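Long-range contacts in nodulation fucosyltransferase NodZ (Bradyrhizobium sp., PDB 2HHC), which is a nodulation fucosyltransferase, a glycosyltransferase of the GT-B clan, whose members have two Rossmann-like domains: residues Phe6-Arg11 and Val37-Gly42; Arg10-Phe15 and Val127-Leu132; Ser21-Trp26 and Glu139-Ile144; Gly33-Ile38 and Gly66-Cys71; Phe50-Pro55 and Asp73-Leu78. All coordinates share one frame; numbering follows the deposited sequence. Where two conformers were deposited one is given.

Contact 1: Phe6-Arg11 and Val37-Gly42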
# COMPACT_ATOMS: atom_id res chain seq x y z
N PHE A 6 5.37 -8.94 -21.32
CA PHE A 6 5.09 -7.96 -20.28
C PHE A 6 4.07 -8.41 -19.24
O PHE A 6 3.18 -9.25 -19.51
CB PHE A 6 4.56 -6.64 -20.92
CG PHE A 6 5.51 -6.03 -21.91
CD1 PHE A 6 5.54 -6.46 -23.22
CD2 PHE A 6 6.36 -5.01 -21.53
CE1 PHE A 6 6.38 -5.90 -24.14
CE2 PHE A 6 7.21 -4.43 -22.46
CZ PHE A 6 7.20 -4.86 -23.78
N VAL A 7 4.18 -7.81 -18.06
CA VAL A 7 3.12 -7.79 -17.04
C VAL A 7 2.87 -6.34 -16.69
O VAL A 7 3.84 -5.65 -16.34
CB VAL A 7 3.51 -8.57 -15.73
CG1 VAL A 7 2.39 -8.50 -14.73
CG2 VAL A 7 3.86 -9.98 -16.01
N ILE A 8 1.64 -5.87 -16.83
CA ILE A 8 1.31 -4.49 -16.49
C ILE A 8 0.61 -4.49 -15.16
O ILE A 8 -0.43 -5.15 -14.96
CB ILE A 8 0.43 -3.86 -17.57
CG1 ILE A 8 1.09 -3.98 -18.97
CG2 ILE A 8 0.16 -2.44 -17.20
CD1 ILE A 8 0.24 -3.41 -20.08
N SER A 9 1.12 -3.74 -14.20
CA SER A 9 0.53 -3.54 -12.90
C SER A 9 -0.22 -2.23 -12.88
O SER A 9 0.40 -1.15 -12.82
CB SER A 9 1.61 -3.57 -11.82
OG SER A 9 0.98 -3.49 -10.54
N ARG A 10 -1.56 -2.31 -12.91
CA ARG A 10 -2.44 -1.16 -12.89
C ARG A 10 -3.12 -1.10 -11.53
O ARG A 10 -3.82 -2.06 -11.14
CB ARG A 10 -3.51 -1.31 -13.97
CG ARG A 10 -2.97 -1.77 -15.31
CD ARG A 10 -3.97 -1.35 -16.42
NE ARG A 10 -3.80 0.07 -16.70
CZ ARG A 10 -4.77 0.97 -16.59
NH1 ARG A 10 -6.00 0.62 -16.25
NH2 ARG A 10 -4.50 2.26 -16.78
N ARG A 11 -3.03 0.03 -10.83
CA ARG A 11 -3.74 0.20 -9.57
C ARG A 11 -3.78 1.69 -9.30
O ARG A 11 -2.84 2.40 -9.63
CB ARG A 11 -3.11 -0.58 -8.43
CG ARG A 11 -4.05 -0.98 -7.34
CD ARG A 11 -4.86 -2.24 -7.70
NE ARG A 11 -5.86 -2.50 -6.68
CZ ARG A 11 -7.17 -2.55 -6.88
NH1 ARG A 11 -7.69 -2.59 -8.08
NH2 ARG A 11 -7.96 -2.69 -5.85
N VAL A 37 5.66 -3.43 -16.05
CA VAL A 37 5.24 -2.07 -16.33
C VAL A 37 4.38 -1.60 -15.14
O VAL A 37 3.40 -2.25 -14.74
CB VAL A 37 4.35 -2.04 -17.59
CG1 VAL A 37 3.90 -0.63 -17.88
CG2 VAL A 37 5.04 -2.65 -18.79
N ILE A 38 4.78 -0.50 -14.51
CA ILE A 38 4.05 0.09 -13.39
C ILE A 38 3.17 1.19 -13.99
O ILE A 38 3.68 2.19 -14.48
CB ILE A 38 4.98 0.65 -12.32
CG1 ILE A 38 6.04 -0.38 -11.91
CG2 ILE A 38 4.13 1.13 -11.13
CD1 ILE A 38 7.00 0.07 -10.81
N ASP A 39 1.87 0.94 -14.01
CA ASP A 39 0.91 1.84 -14.70
C ASP A 39 -0.08 2.40 -13.69
O ASP A 39 -1.12 1.80 -13.35
CB ASP A 39 0.18 1.11 -15.80
CG ASP A 39 -0.78 1.99 -16.53
OD1 ASP A 39 -0.87 3.21 -16.26
OD2 ASP A 39 -1.51 1.42 -17.40
N TRP A 40 0.30 3.53 -13.10
CA TRP A 40 -0.51 4.22 -12.13
C TRP A 40 -1.23 5.44 -12.73
O TRP A 40 -1.58 6.39 -12.05
CB TRP A 40 0.28 4.62 -10.91
CG TRP A 40 0.73 3.46 -10.06
CD1 TRP A 40 0.56 2.12 -10.28
CD2 TRP A 40 1.53 3.58 -8.85
NE1 TRP A 40 1.12 1.40 -9.25
CE2 TRP A 40 1.70 2.29 -8.35
CE3 TRP A 40 1.99 4.65 -8.11
CZ2 TRP A 40 2.43 2.04 -7.18
CZ3 TRP A 40 2.66 4.43 -6.96
CH2 TRP A 40 2.87 3.12 -6.50
N ARG A 41 -1.52 5.39 -14.03
CA ARG A 41 -2.44 6.36 -14.65
C ARG A 41 -3.79 6.28 -14.00
O ARG A 41 -4.29 5.19 -13.75
CB ARG A 41 -2.58 6.09 -16.16
CG ARG A 41 -1.32 6.47 -16.94
CD ARG A 41 -1.39 6.16 -18.44
NE ARG A 41 -1.48 4.74 -18.62
CZ ARG A 41 -1.68 4.15 -19.79
NH1 ARG A 41 -1.70 4.91 -20.88
NH2 ARG A 41 -1.83 2.82 -19.87
N GLY A 42 -4.35 7.43 -13.70
CA GLY A 42 -5.70 7.50 -13.07
C GLY A 42 -5.72 7.31 -11.56
O GLY A 42 -6.81 7.17 -10.95
O HOH W 1 0.52 -1.37 -8.75
O HOH W 2 -5.92 4.50 -16.04
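Val37 N donates to Val7 O, Ser9 N to Val37 O and Asp39 N to Ser9 O. The middle bond measures 2.8 Å from Ser9 N to Val37 O and is nearly straight. These bonds make strands 6-10 and 35-39 parallel neighbours. With helix 15-32 between them in the chain, they form a beta-alpha-beta unit of a Rossmann-like domain.

The apolar contacts centre on Val37. Its CG2 meets Phe6 CD2 at 3.8 Å, and its CB lies 4.0 Å from Ile8 CG1. Ile8 CG2 also touches Asp39 CB.

The charged cluster is built on Asp39. Arg10 NE meets Asp39 OD2 at 2.7 Å from above the carboxylate plane. Arg41 NH2 reaches the same oxygen from the opposite face, 2.9 Å from Asp39 OD2. Arg41 NE takes Asp39 OD1, so the grip is side-on. Arg41 NH1 is hydrogen-bonded to Asn76 OD1. Arg41 N also donates to Asp39 OD1, closing an Asx turn. A water joins Ser9 OG to Trp40 NE1.

Contact 2: Arg10-Phe15 and Val127-Leu132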
# COMPACT_ATOMS: atom_id res chain seq x y z
N ARG A 10 -1.56 -2.31 -12.91
CA ARG A 10 -2.44 -1.16 -12.89
C ARG A 10 -3.12 -1.10 -11.53
O ARG A 10 -3.82 -2.06 -11.14
CB ARG A 10 -3.51 -1.31 -13.97
CG ARG A 10 -2.97 -1.77 -15.31
CD ARG A 10 -3.97 -1.35 -16.42
NE ARG A 10 -3.80 0.07 -16.70
CZ ARG A 10 -4.77 0.97 -16.59
NH1 ARG A 10 -6.00 0.62 -16.25
NH2 ARG A 10 -4.50 2.26 -16.78
N ARG A 11 -3.03 0.03 -10.83
CA ARG A 11 -3.74 0.20 -9.57
C ARG A 11 -3.78 1.69 -9.30
O ARG A 11 -2.84 2.40 -9.63
CB ARG A 11 -3.11 -0.58 -8.43
CG ARG A 11 -4.05 -0.98 -7.34
CD ARG A 11 -4.86 -2.24 -7.70
NE ARG A 11 -5.86 -2.50 -6.68
CZ ARG A 11 -7.17 -2.55 -6.88
NH1 ARG A 11 -7.69 -2.59 -8.08
NH2 ARG A 11 -7.96 -2.69 -5.85
N ARG A 12 -4.89 2.13 -8.75
CA ARG A 12 -5.25 3.54 -8.64
C ARG A 12 -5.82 3.92 -7.28
O ARG A 12 -6.43 4.98 -7.11
CB ARG A 12 -6.28 3.91 -9.74
CG ARG A 12 -5.75 3.71 -11.12
CD ARG A 12 -6.75 3.83 -12.22
NE ARG A 12 -7.77 2.79 -12.11
CZ ARG A 12 -7.58 1.50 -12.44
NH1 ARG A 12 -6.48 1.03 -12.95
NH2 ARG A 12 -8.62 0.70 -12.28
N THR A 13 -5.66 3.02 -6.32
CA THR A 13 -6.26 3.18 -5.02
C THR A 13 -5.21 3.62 -4.00
O THR A 13 -4.21 4.26 -4.36
CB THR A 13 -6.91 1.86 -4.63
OG1 THR A 13 -5.95 0.81 -4.71
CG2 THR A 13 -8.09 1.52 -5.51
N GLY A 14 -5.37 3.29 -2.74
CA GLY A 14 -4.36 3.71 -1.79
C GLY A 14 -3.05 3.02 -2.00
O GLY A 14 -2.97 1.95 -2.62
N PHE A 15 -1.96 3.61 -1.54
CA PHE A 15 -0.65 3.09 -1.85
C PHE A 15 -0.40 1.68 -1.27
O PHE A 15 0.36 0.92 -1.87
CB PHE A 15 0.44 4.02 -1.37
CG PHE A 15 0.55 5.30 -2.18
CD1 PHE A 15 0.89 5.32 -3.52
CD2 PHE A 15 0.28 6.49 -1.57
CE1 PHE A 15 0.95 6.52 -4.20
CE2 PHE A 15 0.36 7.67 -2.26
CZ PHE A 15 0.71 7.68 -3.54
N VAL A 127 -2.34 -8.23 -18.19
CA VAL A 127 -2.79 -6.93 -17.68
C VAL A 127 -3.40 -7.17 -16.31
O VAL A 127 -4.43 -7.86 -16.19
CB VAL A 127 -3.84 -6.24 -18.59
CG1 VAL A 127 -4.19 -4.83 -18.00
CG2 VAL A 127 -3.34 -6.18 -20.00
N CYS A 128 -2.77 -6.65 -15.26
CA CYS A 128 -3.24 -6.76 -13.91
C CYS A 128 -3.98 -5.50 -13.50
O CYS A 128 -3.35 -4.48 -13.30
CB CYS A 128 -2.07 -7.00 -12.93
SG CYS A 128 -1.12 -8.51 -13.23
N ASP A 129 -5.30 -5.57 -13.44
CA ASP A 129 -6.13 -4.39 -13.18
C ASP A 129 -7.28 -4.75 -12.21
O ASP A 129 -8.46 -4.51 -12.42
CB ASP A 129 -6.64 -3.79 -14.51
CG ASP A 129 -7.08 -2.38 -14.41
OD1 ASP A 129 -7.12 -1.72 -13.32
OD2 ASP A 129 -7.41 -1.84 -15.51
N ALA A 130 -6.85 -5.36 -11.10
CA ALA A 130 -7.67 -5.77 -10.00
C ALA A 130 -6.79 -5.80 -8.75
O ALA A 130 -5.57 -5.66 -8.82
CB ALA A 130 -8.25 -7.13 -10.24
N CYS A 131 -7.41 -6.04 -7.61
CA CYS A 131 -6.68 -6.12 -6.36
C CYS A 131 -5.93 -7.43 -6.29
O CYS A 131 -6.54 -8.49 -6.39
CB CYS A 131 -7.62 -6.03 -5.20
SG CYS A 131 -6.79 -5.99 -3.61
N LEU A 132 -4.62 -7.36 -6.10
CA LEU A 132 -3.78 -8.54 -6.00
C LEU A 132 -3.13 -8.64 -4.62
O LEU A 132 -2.11 -9.35 -4.45
CB LEU A 132 -2.76 -8.63 -7.15
CG LEU A 132 -3.40 -8.83 -8.54
CD1 LEU A 132 -2.33 -8.92 -9.57
CD2 LEU A 132 -4.25 -10.10 -8.62
O HOH W 3 -6.54 -1.87 -10.68
O HOH W 4 -3.31 -4.74 -10.12
O HOH W 5 -9.70 -2.16 -11.38
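The loop that leaves strand 6-10 for helix 15-32 meets the end of strand 125-128 here, at the C-terminal ends of two neighbouring parallel strands of the Rossmann-like sheet. Arg10 N donates to Cys128 O at 2.8 Å, which joins Arg10 to the last residue of strand 125-128. Beyond it, Asp129 accepts from two arginines, one on each carboxylate oxygen. Arg10 NH1 binds Asp129 OD2 at 2.9 Å, coming from above the carboxylate plane. Arg10 CD packs on Val127 CG1; the bend at chi3 (77°) turns NE aside from the line of the chain. Arg10 NE is paired with Asp39.

Arg12 grips end-on. Its NH1 lies 2.8 Å and its NH2 3.0 Å from Asp129 OD1, on the syn side. The two planes stand 84° apart. This double hold, with the Arg10 bond, would probably favour a charged carboxylate.

Arg11 packs flat instead. One face of its guanidinium lies over the peptide between Ala130 and Cys131, while NE pairs with Asp17. A water bridges Arg10 O, Arg11 NH1 and Asp129 OD1, lying 2.7 Å from Asp129 OD1.

Contact 3: Ser21-Trp26 and Glu139-Ile144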
# COMPACT_ATOMS: atom_id res chain seq x y z
N SER A 21 -0.23 -5.07 -4.64
CA SER A 21 -0.59 -5.54 -5.97
C SER A 21 0.59 -5.51 -6.93
O SER A 21 0.76 -6.41 -7.74
CB SER A 21 -1.77 -4.72 -6.50
OG SER A 21 -2.96 -4.89 -5.75
N LEU A 22 1.45 -4.51 -6.76
CA LEU A 22 2.71 -4.45 -7.54
C LEU A 22 3.60 -5.64 -7.26
O LEU A 22 4.17 -6.24 -8.17
CB LEU A 22 3.48 -3.17 -7.23
CG LEU A 22 4.79 -2.92 -7.98
CD1 LEU A 22 4.51 -2.93 -9.47
CD2 LEU A 22 5.36 -1.65 -7.53
N ALA A 23 3.76 -6.00 -5.98
CA ALA A 23 4.57 -7.16 -5.60
C ALA A 23 4.06 -8.45 -6.31
O ALA A 23 4.83 -9.27 -6.78
CB ALA A 23 4.57 -7.32 -4.11
N SER A 24 2.75 -8.58 -6.41
CA SER A 24 2.18 -9.74 -7.11
C SER A 24 2.52 -9.76 -8.60
O SER A 24 2.89 -10.84 -9.13
CB SER A 24 0.69 -9.80 -6.87
OG SER A 24 0.42 -9.99 -5.48
N ALA A 25 2.35 -8.63 -9.24
CA ALA A 25 2.71 -8.50 -10.67
C ALA A 25 4.22 -8.77 -10.85
O ALA A 25 4.60 -9.52 -11.78
CB ALA A 25 2.37 -7.13 -11.15
N TRP A 26 5.04 -8.21 -9.98
CA TRP A 26 6.50 -8.38 -10.04
C TRP A 26 6.84 -9.88 -9.97
O TRP A 26 7.69 -10.40 -10.69
CB TRP A 26 7.19 -7.57 -8.89
CG TRP A 26 8.67 -7.87 -8.88
CD1 TRP A 26 9.65 -7.27 -9.60
CD2 TRP A 26 9.29 -8.95 -8.18
NE1 TRP A 26 10.84 -7.87 -9.35
CE2 TRP A 26 10.65 -8.95 -8.53
CE3 TRP A 26 8.81 -9.93 -7.28
CZ2 TRP A 26 11.55 -9.88 -8.00
CZ3 TRP A 26 9.68 -10.85 -6.78
CH2 TRP A 26 11.02 -10.84 -7.14
N GLU A 139 7.92 -12.23 0.94
CA GLU A 139 9.21 -11.82 0.39
C GLU A 139 9.08 -10.92 -0.79
O GLU A 139 9.85 -9.94 -0.94
CB GLU A 139 10.08 -13.05 0.05
CG GLU A 139 10.65 -13.73 1.22
CD GLU A 139 9.66 -14.51 2.08
OE1 GLU A 139 8.70 -15.09 1.49
OE2 GLU A 139 9.84 -14.57 3.30
N ALA A 140 8.14 -11.18 -1.69
CA ALA A 140 7.91 -10.31 -2.83
C ALA A 140 7.53 -8.88 -2.37
O ALA A 140 7.97 -7.88 -2.90
CB ALA A 140 6.90 -10.87 -3.78
N GLU A 141 6.68 -8.82 -1.34
CA GLU A 141 6.25 -7.54 -0.80
C GLU A 141 7.46 -6.79 -0.25
O GLU A 141 7.63 -5.57 -0.47
CB GLU A 141 5.22 -7.74 0.33
CG GLU A 141 3.88 -8.28 -0.13
CD GLU A 141 3.04 -8.55 1.10
OE1 GLU A 141 2.56 -7.52 1.70
OE2 GLU A 141 2.93 -9.70 1.58
N ARG A 142 8.30 -7.46 0.52
CA ARG A 142 9.46 -6.80 1.13
C ARG A 142 10.41 -6.34 0.04
O ARG A 142 11.08 -5.27 0.15
CB ARG A 142 10.18 -7.78 2.09
CG ARG A 142 9.35 -8.11 3.28
CD ARG A 142 10.07 -9.20 4.13
NE ARG A 142 9.29 -9.61 5.29
CZ ARG A 142 9.22 -8.90 6.37
NH1 ARG A 142 9.93 -7.79 6.48
NH2 ARG A 142 8.48 -9.35 7.37
N LEU A 143 10.57 -7.14 -0.99
CA LEU A 143 11.44 -6.77 -2.11
C LEU A 143 11.01 -5.48 -2.76
O LEU A 143 11.79 -4.62 -3.07
CB LEU A 143 11.61 -7.95 -3.04
CG LEU A 143 12.80 -7.70 -3.93
CD1 LEU A 143 13.47 -9.00 -4.18
CD2 LEU A 143 12.23 -7.01 -5.16
N ILE A 144 9.72 -5.28 -2.94
CA ILE A 144 9.24 -4.03 -3.54
C ILE A 144 9.59 -2.87 -2.63
O ILE A 144 10.11 -1.86 -3.10
CB ILE A 144 7.71 -4.09 -3.76
CG1 ILE A 144 7.38 -5.05 -4.92
CG2 ILE A 144 7.11 -2.76 -4.00
CD1 ILE A 144 7.97 -4.74 -6.24
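Helix segments 21-26 and 139-144 cross at 107°, with their axes 8.4 Å apart at closest approach. This is helix packing within the N-terminal Rossmann-like domain. Helix 15-32 has strands 6-10 and 35-39 on another side, and helix 138-147 lies across it.

Ala23 sits where the backbones come closest, its CA 5.1 Å from Glu141 CA, consistent with its small side chain. Its CB sits 3.7 Å from Ala140 O and equally near Glu141 CA. Ile144 lies beside it, with CG1 3.6 Å from Ala23 CA. Ile144 CD1 extends further, to Leu22 CG and Trp26 CB. The Trp26 and Ile144 side chains slide past each other in opposite directions.

The six-membered ring of Trp26 reaches helix 138-147, where CZ3 touches Ala140 CB. The indole NE1 is bonded to Ile64 O. Glu141 OE1 forms a salt bridge with Arg291, while its CG lies 4.2 Å from Ala23 CB. The Leu143 side chain, in the conformer given, crosses that of Trp26 at about a right angle and sets CD2 over one ring face, toward the rim, 4.1 Å from Trp26 CZ2.

Contact 4: Gly33-Ile38 and Gly66-Cys71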
# COMPACT_ATOMS: atom_id res chain seq x y z
N GLY A 33 9.85 -14.38 -16.95
CA GLY A 33 10.77 -13.69 -17.84
C GLY A 33 10.11 -12.57 -18.60
O GLY A 33 10.37 -12.39 -19.79
N ARG A 34 9.29 -11.80 -17.90
CA ARG A 34 8.59 -10.67 -18.51
C ARG A 34 9.09 -9.35 -17.94
O ARG A 34 9.55 -9.27 -16.79
CB ARG A 34 7.08 -10.79 -18.29
CG ARG A 34 6.44 -12.01 -18.94
CD ARG A 34 5.01 -12.18 -18.43
NE ARG A 34 4.40 -13.40 -18.97
CZ ARG A 34 3.64 -13.46 -20.06
NH1 ARG A 34 3.39 -12.38 -20.80
NH2 ARG A 34 3.12 -14.62 -20.43
N THR A 35 8.86 -8.29 -18.71
CA THR A 35 9.13 -6.94 -18.27
C THR A 35 7.93 -6.46 -17.46
O THR A 35 6.80 -6.63 -17.87
CB THR A 35 9.40 -6.05 -19.47
OG1 THR A 35 10.64 -6.45 -20.04
CG2 THR A 35 9.47 -4.53 -19.13
N LEU A 36 8.19 -5.79 -16.33
CA LEU A 36 7.15 -5.20 -15.48
C LEU A 36 6.91 -3.75 -15.79
O LEU A 36 7.83 -2.95 -15.88
CB LEU A 36 7.54 -5.32 -14.02
CG LEU A 36 6.59 -4.76 -12.99
CD1 LEU A 36 5.28 -5.59 -12.92
CD2 LEU A 36 7.26 -4.81 -11.63
N VAL A 37 5.66 -3.43 -16.05
CA VAL A 37 5.24 -2.07 -16.33
C VAL A 37 4.38 -1.60 -15.14
O VAL A 37 3.40 -2.25 -14.74
CB VAL A 37 4.35 -2.04 -17.59
CG1 VAL A 37 3.90 -0.63 -17.88
CG2 VAL A 37 5.04 -2.65 -18.79
N ILE A 38 4.78 -0.50 -14.51
CA ILE A 38 4.05 0.09 -13.39
C ILE A 38 3.17 1.19 -13.99
O ILE A 38 3.68 2.19 -14.48
CB ILE A 38 4.98 0.65 -12.32
CG1 ILE A 38 6.04 -0.38 -11.91
CG2 ILE A 38 4.13 1.13 -11.13
CD1 ILE A 38 7.00 0.07 -10.81
N GLY A 66 16.32 -7.89 -10.75
CA GLY A 66 16.52 -8.65 -11.99
C GLY A 66 15.44 -8.56 -13.05
O GLY A 66 15.60 -9.02 -14.20
N VAL A 67 14.32 -7.95 -12.67
CA VAL A 67 13.18 -7.80 -13.56
C VAL A 67 13.26 -6.39 -14.14
O VAL A 67 13.25 -5.40 -13.38
CB VAL A 67 11.84 -8.01 -12.82
CG1 VAL A 67 10.64 -7.61 -13.72
CG2 VAL A 67 11.63 -9.46 -12.26
N PRO A 68 13.30 -6.28 -15.48
CA PRO A 68 13.26 -4.95 -16.08
C PRO A 68 11.94 -4.26 -15.80
O PRO A 68 10.87 -4.89 -15.75
CB PRO A 68 13.38 -5.24 -17.60
CG PRO A 68 13.78 -6.63 -17.70
CD PRO A 68 13.32 -7.35 -16.50
N VAL A 69 11.97 -2.94 -15.61
CA VAL A 69 10.79 -2.15 -15.24
C VAL A 69 10.65 -0.92 -16.11
O VAL A 69 11.61 -0.23 -16.36
CB VAL A 69 10.88 -1.69 -13.78
CG1 VAL A 69 9.73 -0.77 -13.38
CG2 VAL A 69 10.93 -2.90 -12.87
N ILE A 70 9.41 -0.68 -16.54
CA ILE A 70 8.97 0.57 -17.17
C ILE A 70 8.00 1.22 -16.21
O ILE A 70 6.94 0.66 -15.93
CB ILE A 70 8.30 0.32 -18.51
CG1 ILE A 70 9.29 -0.33 -19.50
CG2 ILE A 70 7.80 1.63 -19.11
CD1 ILE A 70 8.67 -0.93 -20.74
N CYS A 71 8.31 2.41 -15.71
CA CYS A 71 7.53 3.03 -14.64
C CYS A 71 7.06 4.45 -14.91
O CYS A 71 6.61 5.14 -13.96
CB CYS A 71 8.42 3.16 -13.38
SG CYS A 71 9.71 4.42 -13.47
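Thr35 and Pro68 meet side chain to side chain at about a right angle. Thr35 OG1 lies 3.9 Å from both Pro68 CB and Pro68 CG. With OG1 anti to the carbonyl carbon (chi1 -69°), CG2 is left beside it and rests on Pro68 O and on Ile70 CD1. The hydroxyl itself is bonded to Glu4.

On the face that carries Leu36 and Val69, side chains pack against each other. Val67 CG1 is anti to its own backbone N (chi1 170°) and touches Leu36 CB at 3.9 Å. Ile38 crosses Val69 obliquely, with CD1 3.8 Å from Val69 CG1. The same CD1 also approaches Cys71 CB. Val37 and Ile70 share the other face, where Val37 CG1 rests on Ile70 O.

The backbones pair in parallel. Leu36 N donates to Pro68 O, Ile70 N to Leu36 O and Ile38 N to Ile70 O, the last at 2.8 Å. Val69 CA also lies 3.1 Å from Leu36 O, a CA-H...O contact.

In the Rossmann-like sheet, strand 35-39 has strand 67-70 on one side and strand 6-10 on the other. Helix 15-32 packs on Leu36, Ile38 and Val67. Phe54 of helix 54-57 touches Ile38 and Cys71.

Contact 5: Phe50-Pro55 and Asp73-Leu78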
# COMPACT_ATOMS: atom_id res chain seq x y z
N PHE A 50 -4.14 10.87 -17.48
CA PHE A 50 -3.23 10.07 -18.29
C PHE A 50 -1.78 10.15 -17.82
O PHE A 50 -0.90 9.53 -18.40
CB PHE A 50 -3.34 10.42 -19.76
CG PHE A 50 -4.77 10.54 -20.23
CD1 PHE A 50 -5.65 9.49 -20.07
CD2 PHE A 50 -5.21 11.71 -20.78
CE1 PHE A 50 -6.97 9.62 -20.52
CE2 PHE A 50 -6.53 11.83 -21.20
CZ PHE A 50 -7.39 10.75 -21.04
N SER A 51 -1.53 10.86 -16.73
CA SER A 51 -0.19 10.97 -16.18
C SER A 51 0.09 9.75 -15.32
O SER A 51 -0.75 9.40 -14.43
CB SER A 51 -0.12 12.22 -15.31
OG SER A 51 1.13 12.33 -14.73
N ASN A 52 1.23 9.07 -15.51
CA ASN A 52 1.54 7.94 -14.67
C ASN A 52 1.98 8.45 -13.31
O ASN A 52 2.94 9.18 -13.25
CB ASN A 52 2.65 7.13 -15.34
CG ASN A 52 2.88 5.76 -14.72
OD1 ASN A 52 2.40 5.50 -13.63
ND2 ASN A 52 3.60 4.90 -15.42
N ALA A 53 1.23 8.12 -12.26
CA ALA A 53 1.50 8.68 -10.94
C ALA A 53 2.76 8.15 -10.30
O ALA A 53 3.26 8.76 -9.36
CB ALA A 53 0.33 8.40 -10.02
N PHE A 54 3.27 7.01 -10.74
CA PHE A 54 4.42 6.42 -10.02
C PHE A 54 5.58 7.44 -9.84
O PHE A 54 6.08 7.61 -8.71
CB PHE A 54 4.87 5.07 -10.63
CG PHE A 54 5.97 4.42 -9.88
CD1 PHE A 54 5.73 3.59 -8.80
CD2 PHE A 54 7.25 4.66 -10.26
CE1 PHE A 54 6.83 2.99 -8.15
CE2 PHE A 54 8.36 4.09 -9.60
CZ PHE A 54 8.10 3.22 -8.53
N PRO A 55 6.08 8.11 -10.91
CA PRO A 55 7.15 9.09 -10.73
C PRO A 55 6.85 10.35 -9.93
O PRO A 55 7.73 11.10 -9.63
CB PRO A 55 7.54 9.45 -12.17
CG PRO A 55 6.93 8.40 -13.02
CD PRO A 55 5.74 7.91 -12.32
N ASP A 73 6.08 7.76 -18.21
CA ASP A 73 5.12 8.11 -19.24
C ASP A 73 5.26 7.34 -20.55
O ASP A 73 4.45 7.50 -21.45
CB ASP A 73 4.93 9.63 -19.39
CG ASP A 73 4.04 10.30 -18.23
OD1 ASP A 73 4.15 11.54 -18.17
OD2 ASP A 73 3.23 9.67 -17.46
N ARG A 74 6.26 6.47 -20.67
CA ARG A 74 6.33 5.57 -21.82
C ARG A 74 5.07 4.70 -21.93
O ARG A 74 4.74 4.24 -23.02
CB ARG A 74 7.58 4.71 -21.77
CG ARG A 74 8.80 5.47 -22.13
CD ARG A 74 10.09 4.61 -21.99
NE ARG A 74 10.34 4.41 -20.58
CZ ARG A 74 11.21 3.56 -20.05
NH1 ARG A 74 11.92 2.77 -20.82
NH2 ARG A 74 11.34 3.52 -18.73
N VAL A 75 4.32 4.51 -20.85
CA VAL A 75 3.03 3.82 -20.98
C VAL A 75 2.08 4.48 -22.01
O VAL A 75 1.19 3.83 -22.54
CB VAL A 75 2.36 3.64 -19.60
CG1 VAL A 75 3.22 2.79 -18.71
CG2 VAL A 75 2.00 4.97 -18.95
N ASN A 76 2.26 5.78 -22.25
CA ASN A 76 1.45 6.53 -23.21
C ASN A 76 2.04 6.52 -24.62
O ASN A 76 1.43 7.09 -25.55
CB ASN A 76 1.31 7.97 -22.75
CG ASN A 76 0.41 8.10 -21.56
OD1 ASN A 76 -0.55 7.35 -21.41
ND2 ASN A 76 0.76 9.00 -20.64
N GLN A 77 3.22 5.91 -24.80
CA GLN A 77 3.82 5.82 -26.13
C GLN A 77 3.90 4.38 -26.68
O GLN A 77 3.72 4.14 -27.89
CB GLN A 77 5.28 6.37 -26.07
CG GLN A 77 5.56 7.69 -25.27
CD GLN A 77 7.05 7.90 -24.89
OE1 GLN A 77 7.97 7.48 -25.60
NE2 GLN A 77 7.28 8.59 -23.78
N LEU A 78 4.20 3.44 -25.82
CA LEU A 78 4.43 2.05 -26.19
C LEU A 78 3.11 1.33 -26.41
O LEU A 78 2.12 1.63 -25.73
CB LEU A 78 5.21 1.34 -25.07
CG LEU A 78 6.61 1.95 -24.88
CD1 LEU A 78 7.27 1.42 -23.63
CD2 LEU A 78 7.50 1.71 -26.10
O HOH W 6 2.80 13.04 -16.65
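Asn52 and Asp73 meet backbone to side chain. In the Asp73 conformer given, Asn52 N donates to Asp73 OD2 at 2.9 Å, nearly along the C-O axis of that oxygen and almost straight (171°). Asn52 CB lies 3.4 Å from the same atom, Asp73 OD2.

The Asn52 side chain crosses Val75 at about a right angle. Its CG is anti to the backbone N (chi1 -168°), and ND2 sits 3.9 Å from both Val75 CG1 and Val75 CG2. ND2 also donates to Ile38 O and Asp72 O. OD1 accepts from Trp40 N and, weakly, from Phe54 N, a capping bond at the turn into helix 54-57. The amide is thus held through both its oxygen and its nitrogen.

Asn76 approaches from the 3-10 segment 73-76. Its ND2 bonds Phe50 O at 2.8 Å, with that oxygen close to the plane of the Asn76 amide. The donor is tilted 25° from the carbonyl plane of Phe50. Asn76 OD1 accepts from Arg41.

The contact joins the loop before helix 54-57 to the turn after strand 67-70. The two lie beside strand 35-39: Val75 touches Val37, and Phe54 meets Trp40 edge-to-face.

How the contacts relate
Contacts 1, 2 and 4 reach one sheet, whose strands run in the order 67-70, 35-39, 6-10, 125-128. Contacts 1 and 4 share Val37 and Ile38, and their centres are about 10 Å apart. Contacts 1 and 2 share Arg10 and Arg11, with centres about 8 Å apart. Arg10 thereby links Asp39 to Asp129. Contact 3 adds the helix layer: Leu22 and Ala25 pack on strands 6-10 and 35-39, and Ser21 and Ser24 bond to Leu132 of contact 2. Contact 5 is tied to contact 1 by Arg41 NH1 to Asn76 OD1, 2.8 Å. A phosphate ion, probably from the crystallisation liquor, lies about 4 Å from the side chain of Phe6.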